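Local coordinates for hypothetical conserved protein (Geobacillus kaustophilus, PDB 2PQ0) that is of uncharacterised function but belongs to the haloacid dehalogenase-like hydrolases and is probably a magnesium-dependent phosphatase, at residues A[3-8]-A[36-41]; A[82-87]-A[140-145]; A[88-93]-A[156-161]; A[182-187]-A[211-216]. All blocks are in the same frame, centred on the assembly; numbering follows the deposited sequence.

Contact 1 of 4, residues A[3-8]-A[36-41]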
loop_
_atom_site.group_PDB
_atom_site.type_symbol
_atom_site.label_atom_id
_atom_site.label_comp_id
_atom_site.label_asym_id
_atom_site.label_seq_id
_atom_site.Cartn_x
_atom_site.Cartn_y
_atom_site.Cartn_z
ATOM N N ARG A 3 -22.700 -11.208 -5.468
ATOM C CA ARG A 3 -22.033 -9.925 -5.688
ATOM C C ARG A 3 -20.551 -10.062 -6.047
ATOM O O ARG A 3 -19.846 -10.927 -5.525
ATOM C CB ARG A 3 -22.165 -9.050 -4.439
ATOM C CG ARG A 3 -23.588 -8.644 -4.082
ATOM C CD ARG A 3 -23.892 -7.201 -4.495
ATOM N NE ARG A 3 -24.693 -7.099 -5.716
ATOM C CZ ARG A 3 -25.138 -5.950 -6.219
ATOM N NH1 ARG A 3 -24.859 -4.803 -5.610
ATOM N NH2 ARG A 3 -25.868 -5.943 -7.328
ATOM N N LYS A 4 -20.089 -9.194 -6.941
ATOM C CA LYS A 4 -18.699 -9.185 -7.372
ATOM C C LYS A 4 -17.990 -7.919 -6.875
ATOM O O LYS A 4 -18.602 -6.853 -6.757
ATOM C CB LYS A 4 -18.622 -9.271 -8.900
ATOM C CG LYS A 4 -18.949 -10.647 -9.443
ATOM C CD LYS A 4 -18.999 -10.673 -10.965
ATOM C CE LYS A 4 -20.208 -9.904 -11.488
ATOM N NZ LYS A 4 -20.382 -10.013 -12.970
ATOM N N ILE A 5 -16.699 -8.045 -6.581
ATOM C CA ILE A 5 -15.903 -6.923 -6.088
ATOM C C ILE A 5 -14.526 -6.862 -6.768
ATOM O O ILE A 5 -13.932 -7.888 -7.104
ATOM C CB ILE A 5 -15.732 -7.022 -4.544
ATOM C CG1 ILE A 5 -14.934 -5.823 -4.021
ATOM C CG2 ILE A 5 -15.065 -8.344 -4.179
ATOM C CD1 ILE A 5 -14.724 -5.822 -2.500
ATOM N N VAL A 6 -14.041 -5.646 -6.987
ATOM C CA VAL A 6 -12.742 -5.440 -7.612
ATOM C C VAL A 6 -11.838 -4.581 -6.723
ATOM O O VAL A 6 -12.235 -3.501 -6.267
ATOM C CB VAL A 6 -12.867 -4.729 -8.970
ATOM C CG1 VAL A 6 -11.499 -4.600 -9.610
ATOM C CG2 VAL A 6 -13.809 -5.483 -9.872
ATOM N N PHE A 7 -10.626 -5.071 -6.477
ATOM C CA PHE A 7 -9.643 -4.360 -5.670
ATOM C C PHE A 7 -8.563 -3.800 -6.586
ATOM O O PHE A 7 -8.017 -4.519 -7.423
ATOM C CB PHE A 7 -8.991 -5.307 -4.670
ATOM C CG PHE A 7 -9.870 -5.678 -3.524
ATOM C CD1 PHE A 7 -9.947 -4.861 -2.403
ATOM C CD2 PHE A 7 -10.615 -6.856 -3.550
ATOM C CE1 PHE A 7 -10.746 -5.209 -1.320
ATOM C CE2 PHE A 7 -11.421 -7.215 -2.474
ATOM C CZ PHE A 7 -11.485 -6.390 -1.355
ATOM N N PHE A 8 -8.258 -2.519 -6.423
ATOM C CA PHE A 8 -7.224 -1.871 -7.222
ATOM C C PHE A 8 -6.078 -1.412 -6.313
ATOM O O PHE A 8 -6.311 -1.045 -5.157
ATOM C CB PHE A 8 -7.779 -0.627 -7.919
ATOM C CG PHE A 8 -8.857 -0.901 -8.917
ATOM C CD1 PHE A 8 -8.551 -1.419 -10.172
ATOM C CD2 PHE A 8 -10.178 -0.584 -8.629
ATOM C CE1 PHE A 8 -9.544 -1.611 -11.128
ATOM C CE2 PHE A 8 -11.180 -0.773 -9.577
ATOM C CZ PHE A 8 -10.861 -1.285 -10.831
ATOM N N GLY A 36 -23.448 -2.471 -10.210
ATOM C CA GLY A 36 -23.551 -3.244 -8.982
ATOM C C GLY A 36 -22.271 -3.893 -8.479
ATOM O O GLY A 36 -22.283 -4.566 -7.444
ATOM N N VAL A 37 -21.167 -3.711 -9.200
ATOM C CA VAL A 37 -19.884 -4.278 -8.788
ATOM C C VAL A 37 -19.230 -3.388 -7.728
ATOM O O VAL A 37 -19.098 -2.182 -7.916
ATOM C CB VAL A 37 -18.919 -4.400 -9.980
ATOM C CG1 VAL A 37 -17.595 -4.982 -9.521
ATOM C CG2 VAL A 37 -19.538 -5.262 -11.057
ATOM N N TYR A 38 -18.820 -3.993 -6.617
ATOM C CA TYR A 38 -18.183 -3.260 -5.525
ATOM C C TYR A 38 -16.747 -2.866 -5.881
ATOM O O TYR A 38 -15.966 -3.704 -6.340
ATOM C CB TYR A 38 -18.163 -4.120 -4.266
ATOM C CG TYR A 38 -18.095 -3.322 -2.995
ATOM C CD1 TYR A 38 -19.231 -2.701 -2.484
ATOM C CD2 TYR A 38 -16.895 -3.178 -2.299
ATOM C CE1 TYR A 38 -19.180 -1.959 -1.306
ATOM C CE2 TYR A 38 -16.830 -2.435 -1.119
ATOM C CZ TYR A 38 -17.978 -1.829 -0.628
ATOM O OH TYR A 38 -17.931 -1.106 0.545
ATOM N N VAL A 39 -16.404 -1.598 -5.659
ATOM C CA VAL A 39 -15.064 -1.095 -5.951
ATOM C C VAL A 39 -14.312 -0.782 -4.669
ATOM O O VAL A 39 -14.850 -0.139 -3.767
ATOM C CB VAL A 39 -15.105 0.192 -6.793
ATOM C CG1 VAL A 39 -13.694 0.713 -7.007
ATOM C CG2 VAL A 39 -15.754 -0.079 -8.126
ATOM N N ALA A 40 -13.064 -1.236 -4.597
ATOM C CA ALA A 40 -12.223 -1.000 -3.427
ATOM C C ALA A 40 -10.747 -0.901 -3.802
ATOM O O ALA A 40 -10.361 -1.105 -4.957
ATOM C CB ALA A 40 -12.421 -2.106 -2.416
ATOM N N ILE A 41 -9.923 -0.580 -2.813
ATOM C CA ILE A 41 -8.487 -0.455 -3.020
ATOM C C ILE A 41 -7.722 -1.340 -2.041
ATOM O O ILE A 41 -8.150 -1.541 -0.903
ATOM C CB ILE A 41 -8.020 1.021 -2.829
ATOM C CG1 ILE A 41 -8.577 1.897 -3.955
ATOM C CG2 ILE A 41 -6.493 1.096 -2.786
ATOM C CD1 ILE A 41 -8.225 3.369 -3.831
#
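The I5 side chain lies alongside Y38, both pointing the same way from the sheet, with CD1 of I5 3.4 Å from CD2 of the tyrosine ring. The two residues pair in parallel strands 5-8 and 38-41, neighbours at the centre of the Rossmann-like sheet of the haloacid dehalogenase fold. Strand 5-8 leads directly into the aspartate-rich first motif of the family. Four backbone hydrogen bonds link the strands, among them V6 N to Y38 O (2.8 Å) and A40 N to V6 O. On the face that carries I5, the F7 ring meets the methyl of A40, CE1 to CB 3.7 Å, and helix 184-195 covers this side through I188, I192 and L195. The phenol OH of Y38 bonds to E73 and S61. On the other face, L32 of helix 23-34 touches V6, V37 and V39; that helix ends in a Schellman motif at G36. V6 CG2 meets V37 CG1 at 3.8 Å, while V6 CG1 sits 3.6 Å above one face of the F8 ring, offset toward its rim. V39 CG1, anti to its own amide nitrogen (chi1 177°), approaches the edge of that ring, 3.9 Å from F8 CE2.

Contact 2 of 4, residues A[82-87]-A[140-145]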
loop_
_atom_site.group_PDB
_atom_site.type_symbol
_atom_site.label_atom_id
_atom_site.label_comp_id
_atom_site.label_asym_id
_atom_site.label_seq_id
_atom_site.Cartn_x
_atom_site.Cartn_y
_atom_site.Cartn_z
ATOM N N LEU A 82 2.203 -1.927 14.732
ATOM C CA LEU A 82 3.443 -2.527 15.209
ATOM C C LEU A 82 3.386 -2.582 16.722
ATOM O O LEU A 82 2.675 -1.792 17.351
ATOM C CB LEU A 82 4.636 -1.668 14.793
ATOM C CG LEU A 82 5.394 -1.981 13.507
ATOM C CD1 LEU A 82 4.529 -2.738 12.528
ATOM C CD2 LEU A 82 5.881 -0.669 12.914
ATOM N N ARG A 83 4.131 -3.506 17.314
ATOM C CA ARG A 83 4.156 -3.615 18.764
ATOM C C ARG A 83 4.910 -2.424 19.366
ATOM O O ARG A 83 6.083 -2.188 19.066
ATOM C CB ARG A 83 4.795 -4.942 19.181
ATOM C CG ARG A 83 3.778 -5.985 19.626
ATOM C CD ARG A 83 4.346 -7.388 19.545
ATOM N NE ARG A 83 4.369 -7.883 18.170
ATOM C CZ ARG A 83 5.439 -8.399 17.574
ATOM N NH1 ARG A 83 5.359 -8.826 16.320
ATOM N NH2 ARG A 83 6.593 -8.482 18.229
ATOM N N ARG A 84 4.206 -1.664 20.199
ATOM C CA ARG A 84 4.757 -0.486 20.861
ATOM C C ARG A 84 6.175 -0.702 21.384
ATOM O O ARG A 84 7.086 0.063 21.078
ATOM C CB ARG A 84 3.828 -0.082 22.006
ATOM C CG ARG A 84 2.811 -1.168 22.371
ATOM C CD ARG A 84 1.371 -0.700 22.148
ATOM N NE ARG A 84 1.116 -0.276 20.771
ATOM C CZ ARG A 84 0.046 0.418 20.390
ATOM N NH1 ARG A 84 -0.869 0.768 21.284
ATOM N NH2 ARG A 84 -0.104 0.776 19.119
ATOM N N GLU A 85 6.350 -1.752 22.176
ATOM C CA GLU A 85 7.645 -2.087 22.752
ATOM C C GLU A 85 8.740 -2.160 21.692
ATOM O O GLU A 85 9.841 -1.645 21.882
ATOM C CB GLU A 85 7.540 -3.424 23.492
ATOM C CG GLU A 85 8.866 -4.119 23.752
ATOM C CD GLU A 85 8.684 -5.498 24.362
ATOM O OE1 GLU A 85 7.809 -6.253 23.882
ATOM O OE2 GLU A 85 9.420 -5.831 25.316
ATOM N N LYS A 86 8.428 -2.798 20.570
ATOM C CA LYS A 86 9.389 -2.948 19.487
ATOM C C LYS A 86 9.695 -1.654 18.740
ATOM O O LYS A 86 10.818 -1.454 18.273
ATOM C CB LYS A 86 8.902 -4.022 18.510
ATOM C CG LYS A 86 8.989 -5.423 19.082
ATOM C CD LYS A 86 10.429 -5.743 19.454
ATOM C CE LYS A 86 10.566 -7.066 20.191
ATOM N NZ LYS A 86 11.997 -7.340 20.506
ATOM N N VAL A 87 8.708 -0.772 18.617
ATOM C CA VAL A 87 8.952 0.486 17.934
ATOM C C VAL A 87 9.904 1.298 18.803
ATOM O O VAL A 87 10.806 1.957 18.294
ATOM C CB VAL A 87 7.652 1.294 17.707
ATOM C CG1 VAL A 87 7.978 2.617 16.996
ATOM C CG2 VAL A 87 6.669 0.476 16.879
ATOM N N ASN A 140 1.974 7.422 22.100
ATOM C CA ASN A 140 0.527 7.323 22.260
ATOM C C ASN A 140 -0.194 7.312 20.922
ATOM O O ASN A 140 -1.264 7.905 20.764
ATOM C CB ASN A 140 0.024 8.473 23.127
ATOM C CG ASN A 140 0.825 8.624 24.404
ATOM O OD1 ASN A 140 1.686 9.497 24.511
ATOM N ND2 ASN A 140 0.559 7.754 25.372
ATOM N N LYS A 141 0.406 6.616 19.964
ATOM C CA LYS A 141 -0.136 6.504 18.621
ATOM C C LYS A 141 0.078 5.091 18.084
ATOM O O LYS A 141 0.955 4.358 18.549
ATOM C CB LYS A 141 0.556 7.515 17.697
ATOM C CG LYS A 141 0.269 8.969 18.018
ATOM C CD LYS A 141 -1.162 9.327 17.661
ATOM C CE LYS A 141 -1.432 10.814 17.794
ATOM N NZ LYS A 141 -2.752 11.188 17.188
ATOM N N ASP A 142 -0.739 4.713 17.107
ATOM C CA ASP A 142 -0.628 3.405 16.485
ATOM C C ASP A 142 0.280 3.534 15.273
ATOM O O ASP A 142 -0.121 4.049 14.234
ATOM C CB ASP A 142 -2.005 2.894 16.054
ATOM C CG ASP A 142 -2.890 2.549 17.232
ATOM O OD1 ASP A 142 -2.392 1.874 18.160
ATOM O OD2 ASP A 142 -4.078 2.940 17.232
ATOM N N ILE A 143 1.514 3.073 15.412
ATOM C CA ILE A 143 2.473 3.149 14.324
ATOM C C ILE A 143 2.397 1.863 13.507
ATOM O O ILE A 143 2.762 0.787 13.979
ATOM C CB ILE A 143 3.915 3.362 14.877
ATOM C CG1 ILE A 143 3.939 4.594 15.787
ATOM C CG2 ILE A 143 4.921 3.502 13.742
ATOM C CD1 ILE A 143 3.201 5.816 15.233
ATOM N N TYR A 144 1.913 1.985 12.279
ATOM C CA TYR A 144 1.782 0.840 11.397
ATOM C C TYR A 144 3.044 0.600 10.602
ATOM O O TYR A 144 3.285 -0.508 10.129
ATOM C CB TYR A 144 0.612 1.040 10.433
ATOM C CG TYR A 144 -0.716 1.129 11.138
ATOM C CD1 TYR A 144 -1.264 2.362 11.480
ATOM C CD2 TYR A 144 -1.392 -0.027 11.536
ATOM C CE1 TYR A 144 -2.448 2.445 12.204
ATOM C CE2 TYR A 144 -2.571 0.042 12.259
ATOM C CZ TYR A 144 -3.096 1.279 12.593
ATOM O OH TYR A 144 -4.257 1.354 13.328
ATOM N N GLN A 145 3.855 1.638 10.455
ATOM C CA GLN A 145 5.083 1.515 9.684
ATOM C C GLN A 145 6.123 2.546 10.096
ATOM O O GLN A 145 5.805 3.542 10.732
ATOM C CB GLN A 145 4.760 1.673 8.198
ATOM C CG GLN A 145 5.895 1.321 7.263
ATOM C CD GLN A 145 5.485 1.469 5.820
ATOM O OE1 GLN A 145 4.404 1.020 5.432
ATOM N NE2 GLN A 145 6.336 2.095 5.011
#
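The R84 guanidinium meets the D142 carboxylate edge-on, the two planes only 20° apart. NH2 of R84 gives a nearly straight salt-bridge hydrogen bond of 2.7 Å to OD1 of D142, which receives it on the anti lone pair, the one turned away from OD2. D142 OD1 lies close to the guanidinium plane, whereas K141 O is placed obliquely, 3.8 Å from R84 NH2. The arginine chain bends at chi2 and chi3 to bring this edge round to the loop. D142 OD2 has a second, long and weak ion-pair partner in K79. An alanine here would remove both oxygens, and R84 would probably lose its charged mate in the loop and be left to swing toward solvent.

Deeper in, L82 N donates to I143 O at 2.9 Å and fixes the residue before the N-cap R83 against the loop. The L82 side chain follows the same backbone, CD1 lying 3.5 Å from Y144 O, while its CD2 reaches I143 CG2 at 4.4 Å. V87, one helical turn into 84-96, comes to 4.5 Å from I143 CB through its CG2, and F103 touches both residues. The Y144 ring turns away to F65 and Y69. Y144 and Q145 together face M104, a classic beta bulge where the loop enters the antiparallel sheet of the alpha/beta cap domain.

Contact 3 of 4, residues A[88-93]-A[156-161]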
loop_
_atom_site.group_PDB
_atom_site.type_symbol
_atom_site.label_atom_id
_atom_site.label_comp_id
_atom_site.label_asym_id
_atom_site.label_seq_id
_atom_site.Cartn_x
_atom_site.Cartn_y
_atom_site.Cartn_z
ATOM N N ARG A 88 9.712 1.236 20.115
ATOM C CA ARG A 88 10.577 1.971 21.030
ATOM C C ARG A 88 12.020 1.494 20.887
ATOM O O ARG A 88 12.915 2.284 20.586
ATOM C CB ARG A 88 10.115 1.789 22.477
ATOM C CG ARG A 88 10.859 2.674 23.463
ATOM C CD ARG A 88 10.348 2.489 24.879
ATOM N NE ARG A 88 8.892 2.578 24.942
ATOM C CZ ARG A 88 8.096 1.557 25.251
ATOM N NH1 ARG A 88 8.619 0.365 25.528
ATOM N NH2 ARG A 88 6.778 1.723 25.278
ATOM N N ALA A 89 12.232 0.198 21.101
ATOM C CA ALA A 89 13.555 -0.403 21.000
ATOM C C ALA A 89 14.248 0.005 19.709
ATOM O O ALA A 89 15.440 0.320 19.705
ATOM C CB ALA A 89 13.441 -1.915 21.069
ATOM N N LEU A 90 13.496 -0.005 18.611
ATOM C CA LEU A 90 14.039 0.365 17.310
ATOM C C LEU A 90 14.472 1.822 17.336
ATOM O O LEU A 90 15.569 2.170 16.888
ATOM C CB LEU A 90 12.990 0.157 16.214
ATOM C CG LEU A 90 13.440 0.544 14.799
ATOM C CD1 LEU A 90 14.696 -0.252 14.416
ATOM C CD2 LEU A 90 12.319 0.294 13.815
ATOM N N THR A 91 13.598 2.672 17.866
ATOM C CA THR A 91 13.879 4.095 17.960
ATOM C C THR A 91 15.191 4.296 18.713
ATOM O O THR A 91 16.177 4.810 18.171
ATOM C CB THR A 91 12.754 4.827 18.713
ATOM O OG1 THR A 91 11.516 4.635 18.018
ATOM C CG2 THR A 91 13.056 6.320 18.809
ATOM N N GLU A 92 15.199 3.871 19.969
ATOM C CA GLU A 92 16.377 4.004 20.799
ATOM C C GLU A 92 17.614 3.437 20.112
ATOM O O GLU A 92 18.682 4.052 20.148
ATOM C CB GLU A 92 16.133 3.324 22.144
ATOM C CG GLU A 92 14.879 3.853 22.822
ATOM C CD GLU A 92 14.713 3.368 24.243
ATOM O OE1 GLU A 92 14.718 2.135 24.463
ATOM O OE2 GLU A 92 14.569 4.229 25.141
ATOM N N GLU A 93 17.479 2.286 19.458
ATOM C CA GLU A 93 18.637 1.712 18.794
ATOM C C GLU A 93 19.085 2.562 17.614
ATOM O O GLU A 93 20.283 2.772 17.409
ATOM C CB GLU A 93 18.367 0.285 18.323
ATOM C CG GLU A 93 19.669 -0.432 17.981
ATOM C CD GLU A 93 19.495 -1.894 17.649
ATOM O OE1 GLU A 93 18.667 -2.556 18.313
ATOM O OE2 GLU A 93 20.205 -2.377 16.736
ATOM N N GLU A 156 22.362 -4.008 8.606
ATOM C CA GLU A 156 22.692 -5.295 9.217
ATOM C C GLU A 156 22.206 -5.547 10.656
ATOM O O GLU A 156 21.511 -6.536 10.912
ATOM C CB GLU A 156 24.220 -5.451 9.213
ATOM C CG GLU A 156 24.997 -4.144 8.969
ATOM C CD GLU A 156 26.511 -4.310 9.021
ATOM O OE1 GLU A 156 27.065 -5.004 8.143
ATOM O OE2 GLU A 156 27.140 -3.730 9.931
ATOM N N PRO A 157 22.535 -4.663 11.604
ATOM C CA PRO A 157 22.103 -4.850 12.993
ATOM C C PRO A 157 20.593 -4.785 13.156
ATOM O O PRO A 157 20.008 -5.556 13.928
ATOM C CB PRO A 157 22.787 -3.713 13.739
ATOM C CG PRO A 157 24.000 -3.432 12.910
ATOM C CD PRO A 157 23.470 -3.526 11.519
ATOM N N TYR A 158 19.970 -3.848 12.441
ATOM C CA TYR A 158 18.531 -3.669 12.513
ATOM C C TYR A 158 17.830 -4.938 12.053
ATOM O O TYR A 158 16.964 -5.477 12.753
ATOM C CB TYR A 158 18.111 -2.487 11.649
ATOM C CG TYR A 158 18.729 -1.189 12.095
ATOM C CD1 TYR A 158 18.435 -0.657 13.344
ATOM C CD2 TYR A 158 19.607 -0.487 11.271
ATOM C CE1 TYR A 158 18.992 0.535 13.765
ATOM C CE2 TYR A 158 20.173 0.710 11.683
ATOM C CZ TYR A 158 19.858 1.214 12.930
ATOM O OH TYR A 158 20.390 2.403 13.353
ATOM N N VAL A 159 18.210 -5.408 10.872
ATOM C CA VAL A 159 17.653 -6.624 10.320
ATOM C C VAL A 159 17.869 -7.752 11.329
ATOM O O VAL A 159 16.939 -8.485 11.672
ATOM C CB VAL A 159 18.342 -6.965 8.991
ATOM C CG1 VAL A 159 17.809 -8.279 8.442
ATOM C CG2 VAL A 159 18.120 -5.825 7.998
ATOM N N ARG A 160 19.104 -7.865 11.816
ATOM C CA ARG A 160 19.485 -8.878 12.799
ATOM C C ARG A 160 18.706 -8.812 14.123
ATOM O O ARG A 160 18.232 -9.829 14.624
ATOM C CB ARG A 160 20.983 -8.752 13.093
ATOM C CG ARG A 160 21.789 -9.998 12.792
ATOM C CD ARG A 160 23.282 -9.729 12.921
ATOM N NE ARG A 160 23.750 -8.754 11.937
ATOM C CZ ARG A 160 25.016 -8.368 11.801
ATOM N NH1 ARG A 160 25.957 -8.869 12.592
ATOM N NH2 ARG A 160 25.344 -7.482 10.871
ATOM N N ASN A 161 18.566 -7.611 14.683
ATOM C CA ASN A 161 17.891 -7.442 15.971
ATOM C C ASN A 161 16.379 -7.308 15.938
ATOM O O ASN A 161 15.735 -7.216 16.988
ATOM C CB ASN A 161 18.474 -6.236 16.706
ATOM C CG ASN A 161 19.951 -6.394 17.001
ATOM O OD1 ASN A 161 20.381 -7.408 17.553
ATOM N ND2 ASN A 161 20.737 -5.389 16.641
#
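E93 and N161 meet at about a right angle between two helices. The glutamate has its CG anti to the backbone N (chi1 -165°) and continues extended, which carries the carboxylate straight across the gap to the facing helix. There OE2 of E93 accepts a weak hydrogen bond of 3.1 Å from ND2 of N161; the bond is bent at the hydrogen, and the carboxylate and amide planes stand 66° apart. The asparagine, the last residue of helix 152-161, has its CG anti to the carbonyl carbon (chi1 -61°), which, with CB already facing the other helix, brings ND2 to the glutamate. The other oxygen, E93 OE1, has a weak bond to Y162 OH, and E93 OE2 also lies 4.2 Å from CB of P157.

Beside this polar pair, nearer the sheet, the contact is apolar. L90 and Y158 cross at about a right angle, and CD1 of the leucine comes to 3.9 Å from CD1 of the ring, approaching it obliquely. Y158 OH, 4.1 Å from E93 O, bonds instead to N97 ND2, just past the C-terminal end of helix 84-96.

The helix segments run nearly antiparallel, their axes 11.6 Å apart, so side chains rather than backbones bridge them. Both rest on the antiparallel sheet: L90 touches L101 and F165, and Y158 touches F167, so strand 165-171 underlies both helices.

Contact 4 of 4, residues A[182-187]-A[211-216]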
loop_
_atom_site.group_PDB
_atom_site.type_symbol
_atom_site.label_atom_id
_atom_site.label_comp_id
_atom_site.label_asym_id
_atom_site.label_seq_id
_atom_site.Cartn_x
_atom_site.Cartn_y
_atom_site.Cartn_z
ATOM N N GLY A 182 0.895 -10.378 8.186
ATOM C CA GLY A 182 0.004 -9.506 7.439
ATOM C C GLY A 182 0.228 -9.505 5.942
ATOM O O GLY A 182 1.352 -9.699 5.470
ATOM N N SER A 183 -0.856 -9.271 5.201
ATOM C CA SER A 183 -0.825 -9.236 3.736
ATOM C C SER A 183 -2.117 -8.637 3.164
ATOM O O SER A 183 -3.157 -8.610 3.829
ATOM C CB SER A 183 -0.648 -10.652 3.180
ATOM O OG SER A 183 -1.805 -11.445 3.419
ATOM N N LYS A 184 -2.044 -8.156 1.929
ATOM C CA LYS A 184 -3.215 -7.591 1.280
ATOM C C LYS A 184 -4.280 -8.670 1.128
ATOM O O LYS A 184 -5.472 -8.391 1.250
ATOM C CB LYS A 184 -2.849 -7.017 -0.092
ATOM C CG LYS A 184 -2.213 -5.625 -0.042
ATOM C CD LYS A 184 -1.703 -5.191 -1.413
ATOM C CE LYS A 184 -0.219 -5.516 -1.587
ATOM N NZ LYS A 184 0.183 -6.908 -1.166
ATOM N N ALA A 185 -3.840 -9.902 0.875
ATOM C CA ALA A 185 -4.743 -11.038 0.700
ATOM C C ALA A 185 -5.577 -11.311 1.945
ATOM O O ALA A 185 -6.763 -11.634 1.849
ATOM C CB ALA A 185 -3.953 -12.279 0.332
ATOM N N GLU A 186 -4.956 -11.194 3.113
ATOM C CA GLU A 186 -5.665 -11.423 4.362
ATOM C C GLU A 186 -6.596 -10.242 4.628
ATOM O O GLU A 186 -7.594 -10.367 5.336
ATOM C CB GLU A 186 -4.674 -11.590 5.517
ATOM C CG GLU A 186 -5.299 -12.101 6.809
ATOM C CD GLU A 186 -5.895 -13.494 6.666
ATOM O OE1 GLU A 186 -5.812 -14.077 5.562
ATOM O OE2 GLU A 186 -6.448 -14.010 7.661
ATOM N N GLY A 187 -6.258 -9.090 4.056
ATOM C CA GLY A 187 -7.089 -7.915 4.224
ATOM C C GLY A 187 -8.266 -8.041 3.283
ATOM O O GLY A 187 -9.405 -7.794 3.668
ATOM N N ASP A 211 2.273 -7.054 -5.346
ATOM C CA ASP A 211 0.901 -7.460 -5.655
ATOM C C ASP A 211 0.724 -8.946 -5.937
ATOM O O ASP A 211 -0.405 -9.424 -6.072
ATOM C CB ASP A 211 0.378 -6.678 -6.857
ATOM C CG ASP A 211 0.317 -5.202 -6.594
ATOM O OD1 ASP A 211 -0.231 -4.824 -5.536
ATOM O OD2 ASP A 211 0.812 -4.429 -7.446
ATOM N N ILE A 212 1.836 -9.669 -6.035
ATOM C CA ILE A 212 1.781 -11.091 -6.318
ATOM C C ILE A 212 0.871 -11.807 -5.329
ATOM O O ILE A 212 -0.102 -12.440 -5.737
ATOM C CB ILE A 212 3.181 -11.695 -6.293
ATOM C CG1 ILE A 212 4.002 -11.094 -7.437
ATOM C CG2 ILE A 212 3.106 -13.211 -6.420
ATOM C CD1 ILE A 212 5.438 -11.555 -7.476
ATOM N N GLU A 213 1.171 -11.690 -4.037
ATOM C CA GLU A 213 0.360 -12.330 -3.002
ATOM C C GLU A 213 -1.137 -12.079 -3.250
ATOM O O GLU A 213 -1.963 -12.976 -3.085
ATOM C CB GLU A 213 0.742 -11.794 -1.618
ATOM C CG GLU A 213 0.472 -10.302 -1.452
ATOM C CD GLU A 213 -0.186 -9.956 -0.126
ATOM O OE1 GLU A 213 -1.135 -10.669 0.266
ATOM O OE2 GLU A 213 0.232 -8.966 0.515
HETATM N N MSE A 214 -1.472 -10.854 -3.653
HETATM C CA MSE A 214 -2.856 -10.466 -3.921
HETATM C C MSE A 214 -3.429 -11.100 -5.187
HETATM O O MSE A 214 -4.471 -11.748 -5.145
HETATM C CB MSE A 214 -2.956 -8.943 -4.019
HETATM C CG MSE A 214 -4.344 -8.437 -4.385
HETATM SE SE MSE A 214 -4.500 -6.508 -4.378
HETATM C CE MSE A 214 -3.854 -6.126 -6.160
ATOM N N LEU A 215 -2.747 -10.902 -6.312
ATOM C CA LEU A 215 -3.187 -11.456 -7.585
ATOM C C LEU A 215 -3.327 -12.968 -7.506
ATOM O O LEU A 215 -4.122 -13.570 -8.224
ATOM C CB LEU A 215 -2.190 -11.092 -8.689
ATOM C CG LEU A 215 -2.508 -9.848 -9.524
ATOM C CD1 LEU A 215 -2.835 -8.677 -8.609
ATOM C CD2 LEU A 215 -1.335 -9.521 -10.440
ATOM N N SER A 216 -2.548 -13.575 -6.621
ATOM C CA SER A 216 -2.558 -15.017 -6.444
ATOM C C SER A 216 -3.788 -15.492 -5.683
ATOM O O SER A 216 -4.396 -16.503 -6.031
ATOM C CB SER A 216 -1.298 -15.447 -5.689
ATOM O OG SER A 216 -1.319 -16.828 -5.381
#
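The E213 carboxylate holds the first turn of helix 184-195 with both oxygens. OE2 of E213 accepts from K184 N at 2.8 Å, on its syn side, and OE1 of E213 takes the amide of A185 at 2.9 Å, the donor standing well above the carboxylate plane. The same OE2 forms a salt bridge with K184 NZ, 2.7 Å away, so backbone and side chain of one lysine converge on a single oxygen. This is where the third and fourth conserved motifs of the haloacid dehalogenase fold meet; K184 probably corresponds to the motif III lysine, and D207 and D211 to the acidic motif IV.

E213 reaches across because its CG sits between the backbone N and the carbonyl carbon (chi1 63°) and the chain bends again at chi2. With an alanine in its place, the amides of K184 and A185 would probably lose their acceptor and K184 NZ its carboxylate mate. The lysine has a further partner in N210 O, and S183 caps the helix independently, its OG accepting from E186 N at 3.2 Å.

Farther out, the lysine shaft packs against selenomethionine M214, and CA atoms of A185 and M214 stand 5.0 Å apart. D211 OD2 receives the amides of D207 and G208, while its OD1 lies close to D9, an acidic pair consistent with the magnesium site of family phosphatases. D211 OD1 also comes to 4.0 Å from K184 CE, with K184 NZ farther off at 4.9 Å.

From the N terminus, contact 1 comes first: strand 5-8 pairs with strand 38-42, closing a loop of 27 residues, mostly helical, in the core domain. The chain then passes into the smaller alpha/beta domain, where contacts 2 and 3 cross: 82-87 leads into helix 84-96 and 88-93 continues it, and their partners 140-145 and 156-161 follow in the same order. Together they tie that helix to the loop entering strand 145-148 and to helix 152-161. Contact 4 follows in series after the chain returns to the core, joining 182-187 to 211-216. Its centre lies about 15 Å from that of contact 1 but about 27 Å from that of contact 3.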